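Local coordinates for DMATS type aromatic prenyltransferase (Streptomyces coelicolor, PDB 6ZS0), which probably transfers a dimethylallyl group from dimethylallyl diphosphate to the 5-position of the indole ring of tryptophan, as a bacterial member of the DMATS family, at residues P201-L212 against L249-F260; D224-F235 against L327-P337. All coordinates share one frame; numbering follows the deposited sequence.

Interaction 1 (P201-L212 against L249-F260)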
loop_
_atom_site.group_PDB
_atom_site.type_symbol
_atom_site.label_atom_id
_atom_site.label_comp_id
_atom_site.label_asym_id
_atom_site.label_seq_id
_atom_site.Cartn_x
_atom_site.Cartn_y
_atom_site.Cartn_z
ATOM N N PRO A 201 10.247 17.219 -4.225
ATOM C CA PRO A 201 9.886 15.917 -3.665
ATOM C C PRO A 201 8.567 15.927 -2.867
ATOM O O PRO A 201 8.290 16.887 -2.177
ATOM C CB PRO A 201 11.072 15.576 -2.740
ATOM C CG PRO A 201 11.731 16.910 -2.443
ATOM C CD PRO A 201 11.529 17.722 -3.703
ATOM N N ARG A 202 7.795 14.852 -2.990
ATOM C CA ARG A 202 6.656 14.535 -2.093
ATOM C C ARG A 202 7.066 13.317 -1.252
ATOM O O ARG A 202 7.037 12.212 -1.784
ATOM C CB ARG A 202 5.424 14.381 -2.976
ATOM C CG ARG A 202 5.313 15.516 -3.988
ATOM C CD ARG A 202 3.963 15.621 -4.660
ATOM N NE ARG A 202 3.930 16.805 -5.518
ATOM C CZ ARG A 202 3.010 17.042 -6.451
ATOM N NH1 ARG A 202 2.031 16.173 -6.665
ATOM N NH2 ARG A 202 3.080 18.147 -7.177
ATOM N N ALA A 203 7.515 13.547 -0.013
ATOM C CA ALA A 203 8.170 12.531 0.854
ATOM C C ALA A 203 7.177 12.048 1.898
ATOM O O ALA A 203 6.540 12.878 2.559
ATOM C CB ALA A 203 9.392 13.085 1.518
ATOM N N LYS A 204 7.073 10.729 2.044
ATOM C CA LYS A 204 6.122 10.080 2.967
ATOM C C LYS A 204 6.923 9.218 3.938
ATOM O O LYS A 204 7.719 8.389 3.466
ATOM C CB LYS A 204 5.115 9.252 2.167
ATOM C CG LYS A 204 4.256 10.056 1.197
ATOM C CD LYS A 204 3.412 9.184 0.270
ATOM C CE LYS A 204 2.063 9.808 -0.049
ATOM N NZ LYS A 204 1.107 9.663 1.075
ATOM N N VAL A 205 6.759 9.445 5.241
ATOM C CA VAL A 205 7.432 8.637 6.285
ATOM C C VAL A 205 6.369 7.792 6.965
ATOM O O VAL A 205 5.358 8.339 7.392
ATOM C CB VAL A 205 8.194 9.487 7.317
ATOM C CG1 VAL A 205 8.970 8.616 8.294
ATOM C CG2 VAL A 205 9.139 10.475 6.641
ATOM N N TYR A 206 6.587 6.490 7.024
ATOM C CA TYR A 206 5.677 5.545 7.699
ATOM C C TYR A 206 6.248 5.190 9.063
ATOM O O TYR A 206 7.473 4.958 9.178
ATOM C CB TYR A 206 5.459 4.292 6.861
ATOM C CG TYR A 206 4.624 4.499 5.640
ATOM C CD1 TYR A 206 5.109 5.195 4.555
ATOM C CD2 TYR A 206 3.333 3.993 5.576
ATOM C CE1 TYR A 206 4.332 5.389 3.427
ATOM C CE2 TYR A 206 2.565 4.137 4.435
ATOM C CZ TYR A 206 3.066 4.845 3.363
ATOM O OH TYR A 206 2.317 5.056 2.234
ATOM N N LEU A 207 5.378 5.145 10.073
ATOM C CA LEU A 207 5.715 4.709 11.434
ATOM C C LEU A 207 4.914 3.461 11.755
ATOM O O LEU A 207 3.727 3.418 11.396
ATOM C CB LEU A 207 5.364 5.814 12.442
ATOM C CG LEU A 207 6.403 6.918 12.647
ATOM C CD1 LEU A 207 6.780 7.586 11.370
ATOM C CD2 LEU A 207 5.867 7.961 13.621
ATOM N N ARG A 208 5.534 2.533 12.462
ATOM C CA ARG A 208 4.868 1.355 13.068
ATOM C C ARG A 208 4.354 1.758 14.456
ATOM O O ARG A 208 5.096 2.474 15.167
ATOM C CB ARG A 208 5.880 0.217 13.184
ATOM C CG ARG A 208 5.270 -1.170 13.341
ATOM C CD ARG A 208 6.341 -2.261 13.361
ATOM N NE ARG A 208 7.624 -1.794 12.839
ATOM C CZ ARG A 208 8.143 -2.066 11.634
ATOM N NH1 ARG A 208 9.297 -1.521 11.301
ATOM N NH2 ARG A 208 7.525 -2.867 10.770
ATOM N N HIS A 209 3.167 1.304 14.833
ATOM C CA HIS A 209 2.595 1.609 16.175
ATOM C C HIS A 209 2.131 0.307 16.796
ATOM O O HIS A 209 1.116 -0.223 16.385
ATOM C CB HIS A 209 1.469 2.636 16.075
ATOM C CG HIS A 209 1.892 3.934 15.488
ATOM N ND1 HIS A 209 2.694 4.838 16.171
ATOM C CD2 HIS A 209 1.663 4.471 14.263
ATOM C CE1 HIS A 209 2.934 5.864 15.388
ATOM N NE2 HIS A 209 2.322 5.656 14.217
ATOM N N ASP A 210 2.895 -0.221 17.726
ATOM C CA ASP A 210 2.527 -1.445 18.459
ATOM C C ASP A 210 1.489 -1.109 19.534
ATOM O O ASP A 210 1.664 -0.078 20.233
ATOM C CB ASP A 210 3.769 -2.076 19.071
ATOM C CG ASP A 210 4.857 -2.457 18.083
ATOM O OD1 ASP A 210 4.592 -2.470 16.883
ATOM O OD2 ASP A 210 5.988 -2.736 18.552
ATOM N N ASN A 211 0.471 -1.949 19.657
ATOM C CA ASN A 211 -0.579 -1.894 20.710
ATOM C C ASN A 211 -1.187 -0.493 20.693
ATOM O O ASN A 211 -1.344 0.148 21.761
ATOM C CB ASN A 211 -0.018 -2.264 22.082
ATOM C CG ASN A 211 0.653 -3.617 22.063
ATOM O OD1 ASN A 211 0.088 -4.595 21.572
ATOM N ND2 ASN A 211 1.861 -3.686 22.586
ATOM N N LEU A 212 -1.478 0.016 19.513
ATOM C CA LEU A 212 -2.072 1.368 19.401
ATOM C C LEU A 212 -3.441 1.413 20.073
ATOM O O LEU A 212 -4.233 0.473 19.942
ATOM C CB LEU A 212 -2.197 1.756 17.923
ATOM C CG LEU A 212 -2.628 3.189 17.613
ATOM C CD1 LEU A 212 -1.628 4.241 18.085
ATOM C CD2 LEU A 212 -2.846 3.326 16.130
ATOM N N LEU A 249 -4.523 -2.273 20.202
ATOM C CA LEU A 249 -4.706 -3.269 19.131
ATOM C C LEU A 249 -3.737 -4.413 19.383
ATOM O O LEU A 249 -2.554 -4.152 19.641
ATOM C CB LEU A 249 -4.446 -2.604 17.784
ATOM C CG LEU A 249 -5.436 -1.521 17.401
ATOM C CD1 LEU A 249 -5.145 -1.002 16.015
ATOM C CD2 LEU A 249 -6.877 -2.003 17.509
ATOM N N ASP A 250 -4.210 -5.650 19.300
ATOM C CA ASP A 250 -3.415 -6.811 19.732
ATOM C C ASP A 250 -3.049 -7.738 18.575
ATOM O O ASP A 250 -2.467 -8.750 18.860
ATOM C CB ASP A 250 -4.147 -7.576 20.819
ATOM C CG ASP A 250 -5.564 -7.980 20.461
ATOM O OD1 ASP A 250 -6.212 -8.563 21.365
ATOM O OD2 ASP A 250 -5.975 -7.791 19.322
ATOM N N GLY A 251 -3.272 -7.325 17.337
ATOM C CA GLY A 251 -2.785 -8.068 16.158
ATOM C C GLY A 251 -1.501 -7.444 15.626
ATOM O O GLY A 251 -0.677 -6.947 16.420
ATOM N N ARG A 252 -1.273 -7.533 14.332
ATOM C CA ARG A 252 -0.055 -6.926 13.773
ATOM C C ARG A 252 -0.164 -5.413 13.951
ATOM O O ARG A 252 -1.249 -4.873 14.135
ATOM C CB ARG A 252 0.095 -7.306 12.304
ATOM C CG ARG A 252 -0.720 -6.449 11.361
ATOM C CD ARG A 252 -0.658 -6.967 9.933
ATOM N NE ARG A 252 -1.374 -8.228 9.854
ATOM C CZ ARG A 252 -1.338 -9.066 8.822
ATOM N NH1 ARG A 252 -2.062 -10.179 8.852
ATOM N NH2 ARG A 252 -0.594 -8.776 7.764
ATOM N N PRO A 253 0.976 -4.705 13.924
ATOM C CA PRO A 253 0.988 -3.281 14.238
ATOM C C PRO A 253 0.183 -2.433 13.236
ATOM O O PRO A 253 0.083 -2.739 12.047
ATOM C CB PRO A 253 2.497 -2.936 14.171
ATOM C CG PRO A 253 3.221 -4.241 14.312
ATOM C CD PRO A 253 2.301 -5.239 13.647
ATOM N N ALA A 254 -0.442 -1.383 13.733
ATOM C CA ALA A 254 -1.005 -0.297 12.942
ATOM C C ALA A 254 0.168 0.508 12.378
ATOM O O ALA A 254 1.289 0.388 12.893
ATOM C CB ALA A 254 -1.963 0.561 13.722
ATOM N N GLN A 255 -0.102 1.312 11.377
ATOM C CA GLN A 255 0.918 2.197 10.773
ATOM C C GLN A 255 0.322 3.569 10.612
ATOM O O GLN A 255 -0.926 3.701 10.451
ATOM C CB GLN A 255 1.446 1.650 9.441
ATOM C CG GLN A 255 2.186 0.338 9.599
ATOM C CD GLN A 255 2.796 -0.115 8.296
ATOM O OE1 GLN A 255 3.221 0.699 7.468
ATOM N NE2 GLN A 255 2.917 -1.423 8.152
ATOM N N SER A 256 1.183 4.578 10.631
ATOM C CA SER A 256 0.796 5.935 10.199
ATOM C C SER A 256 1.753 6.371 9.099
ATOM O O SER A 256 2.896 5.881 9.069
ATOM C CB SER A 256 0.751 6.929 11.349
ATOM O OG SER A 256 2.028 7.056 11.961
ATOM N N CYS A 257 1.303 7.259 8.253
ATOM C CA CYS A 257 2.097 7.885 7.182
ATOM C C CYS A 257 2.055 9.416 7.395
ATOM O O CYS A 257 0.945 9.914 7.680
ATOM C CB CYS A 257 1.497 7.487 5.836
ATOM S SG CYS A 257 2.215 8.337 4.418
ATOM N N HIS A 258 3.178 10.092 7.253
ATOM C CA HIS A 258 3.301 11.564 7.427
ATOM C C HIS A 258 3.902 12.116 6.156
ATOM O O HIS A 258 5.050 11.703 5.830
ATOM C CB HIS A 258 4.130 11.848 8.684
ATOM C CG HIS A 258 3.591 11.097 9.853
ATOM N ND1 HIS A 258 2.745 11.680 10.765
ATOM C CD2 HIS A 258 3.708 9.797 10.210
ATOM C CE1 HIS A 258 2.373 10.779 11.646
ATOM N NE2 HIS A 258 2.954 9.597 11.325
ATOM N N SER A 259 3.156 12.988 5.493
ATOM C CA SER A 259 3.428 13.488 4.130
ATOM C C SER A 259 4.051 14.872 4.259
ATOM O O SER A 259 3.392 15.749 4.851
ATOM C CB SER A 259 2.164 13.523 3.290
ATOM O OG SER A 259 1.772 12.193 2.932
ATOM N N PHE A 260 5.278 15.023 3.737
ATOM C CA PHE A 260 6.004 16.311 3.576
ATOM C C PHE A 260 6.010 16.707 2.090
ATOM O O PHE A 260 6.670 16.012 1.282
ATOM C CB PHE A 260 7.412 16.158 4.145
ATOM C CG PHE A 260 7.457 15.770 5.596
ATOM C CD1 PHE A 260 7.466 16.741 6.590
ATOM C CD2 PHE A 260 7.487 14.433 5.976
ATOM C CE1 PHE A 260 7.514 16.386 7.930
ATOM C CE2 PHE A 260 7.532 14.080 7.320
ATOM C CZ PHE A 260 7.543 15.058 8.296
HETATM O O HOH W 1 -1.245 -1.492 16.840
HETATM O O HOH W 2 -0.553 -4.024 17.728
#
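Strands 202-209 and 254-260 are antiparallel neighbours in the ABBA barrel, paired from A203-F260 to H209-A254. Backbone bonds come in twos, as in A203 N to F260 O (2.9 Å) and F260 N to A203 O (2.8 Å). The pairing frays at the far end, where A254 N to H209 O is weak at 3.3 Å. Beyond the strands, L249 N still reaches L212 O at 2.8 Å.

S256, H209 and H258 share a sheet face with A203, V205 and F260. S256 OG takes the cramped position between its backbone N and carbonyl carbon (chi1 61°), which turns it to the edge of the H209 ring. It hydrogen-bonds H209 NE2 at 2.7 Å, in the ring plane, and H258 NE2 at 2.8 Å. The hydroxyl thus links the two imidazoles and probably helps hold them. L207 and H258 cross at about a right angle beside it.

On the other face, in the conformer given, C257 CB makes a CH-pi contact over the Y206 ring, 3.9 Å from its centroid and 15° off the normal. C257 SG lies over the same face, a Cys sulfur-aromatic contact. One conformer of K204 brings NZ to S259 OG at 3.2 Å.

The A203, V205 and F260 face is turned outward, with V205 packed on helix 162-175. The Y206 face is turned to the barrel interior, and F190 meets the Y206 ring edge-to-face. Strands 191-195 and 270-275 flank the pair.

Interaction 2 (D224-F235 against L327-P337)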
loop_
_atom_site.group_PDB
_atom_site.type_symbol
_atom_site.label_atom_id
_atom_site.label_comp_id
_atom_site.label_asym_id
_atom_site.label_seq_id
_atom_site.Cartn_x
_atom_site.Cartn_y
_atom_site.Cartn_z
ATOM N N ASP A 224 -3.599 20.533 11.147
ATOM C CA ASP A 224 -3.042 21.071 9.876
ATOM C C ASP A 224 -2.575 19.948 8.934
ATOM O O ASP A 224 -1.980 20.284 7.883
ATOM C CB ASP A 224 -1.897 22.047 10.153
ATOM C CG ASP A 224 -0.640 21.432 10.757
ATOM O OD1 ASP A 224 0.451 21.971 10.484
ATOM O OD2 ASP A 224 -0.754 20.438 11.523
ATOM N N SER A 225 -2.833 18.677 9.251
ATOM C CA SER A 225 -2.519 17.547 8.337
ATOM C C SER A 225 -3.798 16.804 7.906
ATOM O O SER A 225 -3.658 15.756 7.262
ATOM C CB SER A 225 -1.469 16.632 8.923
ATOM O OG SER A 225 -1.858 16.155 10.191
ATOM N N GLY A 226 -4.993 17.362 8.180
ATOM C CA GLY A 226 -6.234 17.049 7.432
ATOM C C GLY A 226 -7.283 16.268 8.214
ATOM O O GLY A 226 -8.390 16.131 7.690
ATOM N N LEU A 227 -6.953 15.705 9.381
ATOM C CA LEU A 227 -7.910 14.930 10.220
ATOM C C LEU A 227 -8.056 15.607 11.578
ATOM O O LEU A 227 -7.097 16.291 12.011
ATOM C CB LEU A 227 -7.426 13.485 10.412
ATOM C CG LEU A 227 -7.242 12.655 9.145
ATOM C CD1 LEU A 227 -6.927 11.208 9.505
ATOM C CD2 LEU A 227 -8.468 12.705 8.254
ATOM N N VAL A 228 -9.202 15.396 12.224
ATOM C CA VAL A 228 -9.500 15.912 13.588
ATOM C C VAL A 228 -9.548 14.718 14.535
ATOM O O VAL A 228 -9.998 13.645 14.143
ATOM C CB VAL A 228 -10.783 16.771 13.603
ATOM C CG1 VAL A 228 -10.664 17.940 12.626
ATOM C CG2 VAL A 228 -12.052 15.972 13.324
ATOM N N PRO A 229 -9.037 14.856 15.784
ATOM C CA PRO A 229 -8.925 13.734 16.726
ATOM C C PRO A 229 -10.161 12.832 16.872
ATOM O O PRO A 229 -9.989 11.640 16.972
ATOM C CB PRO A 229 -8.646 14.421 18.071
ATOM C CG PRO A 229 -7.940 15.710 17.697
ATOM C CD PRO A 229 -8.508 16.108 16.351
ATOM N N THR A 230 -11.367 13.405 16.865
ATOM C CA THR A 230 -12.643 12.654 17.017
ATOM C C THR A 230 -12.865 11.741 15.796
ATOM O O THR A 230 -13.415 10.626 15.997
ATOM C CB THR A 230 -13.811 13.613 17.291
ATOM O OG1 THR A 230 -13.695 14.731 16.411
ATOM C CG2 THR A 230 -13.829 14.101 18.720
ATOM N N ALA A 231 -12.469 12.174 14.588
ATOM C CA ALA A 231 -12.620 11.390 13.338
ATOM C C ALA A 231 -11.636 10.221 13.391
ATOM O O ALA A 231 -11.976 9.136 12.938
ATOM C CB ALA A 231 -12.389 12.232 12.101
ATOM N N VAL A 232 -10.458 10.461 13.929
ATOM C CA VAL A 232 -9.392 9.431 14.006
ATOM C C VAL A 232 -9.840 8.374 15.021
ATOM O O VAL A 232 -9.720 7.175 14.721
ATOM C CB VAL A 232 -8.027 10.057 14.336
ATOM C CG1 VAL A 232 -6.961 8.992 14.527
ATOM C CG2 VAL A 232 -7.593 11.030 13.250
ATOM N N GLU A 233 -10.411 8.788 16.159
ATOM C CA GLU A 233 -10.870 7.837 17.207
ATOM C C GLU A 233 -12.047 7.025 16.681
ATOM O O GLU A 233 -12.067 5.823 16.916
ATOM C CB GLU A 233 -11.263 8.543 18.508
ATOM C CG GLU A 233 -10.075 9.121 19.241
ATOM C CD GLU A 233 -10.224 9.216 20.744
ATOM O OE1 GLU A 233 -10.919 8.346 21.335
ATOM O OE2 GLU A 233 -9.617 10.136 21.333
ATOM N N GLY A 234 -12.992 7.680 16.007
ATOM C CA GLY A 234 -14.163 7.012 15.423
ATOM C C GLY A 234 -13.727 5.948 14.431
ATOM O O GLY A 234 -14.252 4.825 14.470
ATOM N N PHE A 235 -12.768 6.283 13.589
ATOM C CA PHE A 235 -12.293 5.374 12.532
ATOM C C PHE A 235 -11.594 4.206 13.222
ATOM O O PHE A 235 -11.868 3.047 12.869
ATOM C CB PHE A 235 -11.371 6.098 11.564
ATOM C CG PHE A 235 -10.537 5.170 10.738
ATOM C CD1 PHE A 235 -11.114 4.437 9.712
ATOM C CD2 PHE A 235 -9.196 5.012 11.000
ATOM C CE1 PHE A 235 -10.352 3.547 8.976
ATOM C CE2 PHE A 235 -8.433 4.158 10.226
ATOM C CZ PHE A 235 -9.013 3.434 9.219
ATOM N N LEU A 327 -7.650 -1.112 6.238
ATOM C CA LEU A 327 -8.446 0.095 5.988
ATOM C C LEU A 327 -7.631 1.295 6.439
ATOM O O LEU A 327 -6.919 1.198 7.423
ATOM C CB LEU A 327 -9.759 0.032 6.767
ATOM C CG LEU A 327 -10.771 -1.005 6.298
ATOM C CD1 LEU A 327 -11.990 -0.986 7.197
ATOM C CD2 LEU A 327 -11.145 -0.821 4.846
ATOM N N ALA A 328 -7.768 2.420 5.764
ATOM C CA ALA A 328 -7.005 3.629 6.105
ATOM C C ALA A 328 -7.922 4.847 6.000
ATOM O O ALA A 328 -8.781 4.898 5.089
ATOM C CB ALA A 328 -5.802 3.804 5.213
ATOM N N LEU A 329 -7.675 5.791 6.881
ATOM C CA LEU A 329 -8.274 7.147 6.833
ATOM C C LEU A 329 -7.142 8.130 6.542
ATOM O O LEU A 329 -6.192 8.206 7.331
ATOM C CB LEU A 329 -8.961 7.421 8.157
ATOM C CG LEU A 329 -9.692 8.756 8.241
ATOM C CD1 LEU A 329 -10.836 8.793 7.248
ATOM C CD2 LEU A 329 -10.155 9.000 9.661
ATOM N N ALA A 330 -7.259 8.867 5.443
ATOM C CA ALA A 330 -6.171 9.675 4.865
ATOM C C ALA A 330 -6.602 11.143 4.861
ATOM O O ALA A 330 -7.617 11.447 4.228
ATOM C CB ALA A 330 -5.844 9.201 3.475
ATOM N N GLY A 331 -5.861 11.971 5.576
ATOM C CA GLY A 331 -6.046 13.425 5.624
ATOM C C GLY A 331 -4.971 14.145 4.828
ATOM O O GLY A 331 -3.811 13.672 4.764
ATOM N N GLN A 332 -5.352 15.266 4.237
ATOM C CA GLN A 332 -4.446 16.239 3.595
ATOM C C GLN A 332 -4.990 17.633 3.904
ATOM O O GLN A 332 -6.195 17.823 3.783
ATOM C CB GLN A 332 -4.332 15.981 2.095
ATOM C CG GLN A 332 -2.985 15.402 1.697
ATOM C CD GLN A 332 -1.865 16.417 1.782
ATOM O OE1 GLN A 332 -2.048 17.603 1.494
ATOM N NE2 GLN A 332 -0.679 15.950 2.152
ATOM N N ARG A 333 -4.122 18.523 4.361
ATOM C CA ARG A 333 -4.438 19.943 4.654
ATOM C C ARG A 333 -5.366 20.507 3.564
ATOM O O ARG A 333 -5.032 20.365 2.370
ATOM C CB ARG A 333 -3.122 20.712 4.747
ATOM C CG ARG A 333 -3.263 22.187 5.081
ATOM C CD ARG A 333 -1.892 22.831 5.061
ATOM N NE ARG A 333 -1.047 22.334 6.136
ATOM C CZ ARG A 333 0.281 22.451 6.180
ATOM N NH1 ARG A 333 0.934 23.054 5.196
ATOM N NH2 ARG A 333 0.953 21.953 7.203
ATOM N N ASP A 334 -6.506 21.087 3.971
ATOM C CA ASP A 334 -7.465 21.819 3.094
ATOM C C ASP A 334 -8.091 20.851 2.083
ATOM O O ASP A 334 -8.367 21.282 0.936
ATOM C CB ASP A 334 -6.780 22.988 2.372
ATOM N N GLN A 335 -8.301 19.590 2.472
ATOM C CA GLN A 335 -8.933 18.571 1.594
ATOM C C GLN A 335 -9.886 17.716 2.410
ATOM O O GLN A 335 -9.671 17.499 3.598
ATOM C CB GLN A 335 -7.877 17.705 0.908
ATOM C CG GLN A 335 -6.960 18.504 -0.007
ATOM C CD GLN A 335 -6.004 17.648 -0.802
ATOM O OE1 GLN A 335 -6.279 16.491 -1.121
ATOM N NE2 GLN A 335 -4.865 18.230 -1.145
ATOM N N PRO A 336 -10.972 17.207 1.793
ATOM C CA PRO A 336 -11.865 16.275 2.470
ATOM C C PRO A 336 -11.140 14.943 2.671
ATOM O O PRO A 336 -10.491 14.455 1.747
ATOM C CB PRO A 336 -13.059 16.141 1.508
ATOM C CG PRO A 336 -12.471 16.454 0.147
ATOM C CD PRO A 336 -11.390 17.485 0.410
ATOM N N PRO A 337 -11.217 14.337 3.875
ATOM C CA PRO A 337 -10.610 13.027 4.126
ATOM C C PRO A 337 -10.983 11.950 3.096
ATOM O O PRO A 337 -12.093 11.970 2.569
ATOM C CB PRO A 337 -11.169 12.640 5.497
ATOM C CG PRO A 337 -11.370 13.965 6.188
ATOM C CD PRO A 337 -11.845 14.888 5.084
HETATM O O HOH W 3 -8.377 15.555 4.848
#
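F235 of helix 229-240 packs on L329 of strand 324-332, a helix-on-strand layer of the ABBA barrel. The helix runs nearly antiparallel to the strand. F235 comes down from the helix as L329 rises from the strand. L329 CB sits over the centre of the F235 ring, 3.7 Å from its centroid and 11° off the normal, a CH-pi contact. F235 CG lies anti to the backbone N (chi1 162°), and this carries the ring down to the strand backbone. There F235 CZ is 3.6 Å from L327 O. L329 CD2 reaches F235 CB and A231 O on the helix. With an alanine at F235, L329 CB is likely to lose the ring that covers it, opening a gap under the helix.

L227 crosses L329 obliquely and spreads its two methyls. CD1 touches L329 CG at 3.9 Å. CD2 lies on G331 CA at 3.6 Å and beside P337 CG at 3.8 Å. G226 and G331 bring the backbones close, CA to CA 4.1 Å. Both glycines are without a CB where the other backbone sits.

At the outer end D224 and R333 lie side by side. Their salt bridge, D224 OD1 to R333 NH2, is long and weak at 3.3 Å. D224 OD1 has its stronger salt bridge with R267, and R333 NH1 forms one with D262. The firmer bond between the two segments is R333 NE to D224 O at 2.9 Å, in the carbonyl plane but 18° out of the guanidinium plane.

Overall arrangement
Interactions 1 and 2 lie on the same closed antiparallel sheet, their centres about 14 Å apart. Interaction 1 joins two neighbouring strands. Interaction 2 lays a helix and the loop before it on strand 324-332. Strand 270-275 separates that strand from 254-260 in the sheet. The segments alternate along the chain: 201-212, 224-235, 249-260, 327-337. Helix 229-240 therefore lies between the paired strands of interaction 1 in sequence, and covers a strand that comes much later. The two contacts meet where S259 CB packs on Q332 NE2. Interaction 1 builds the barrel wall; interaction 2 fastens a helix to its outside. The interior probably holds the substrates, as in related prenyltransferases.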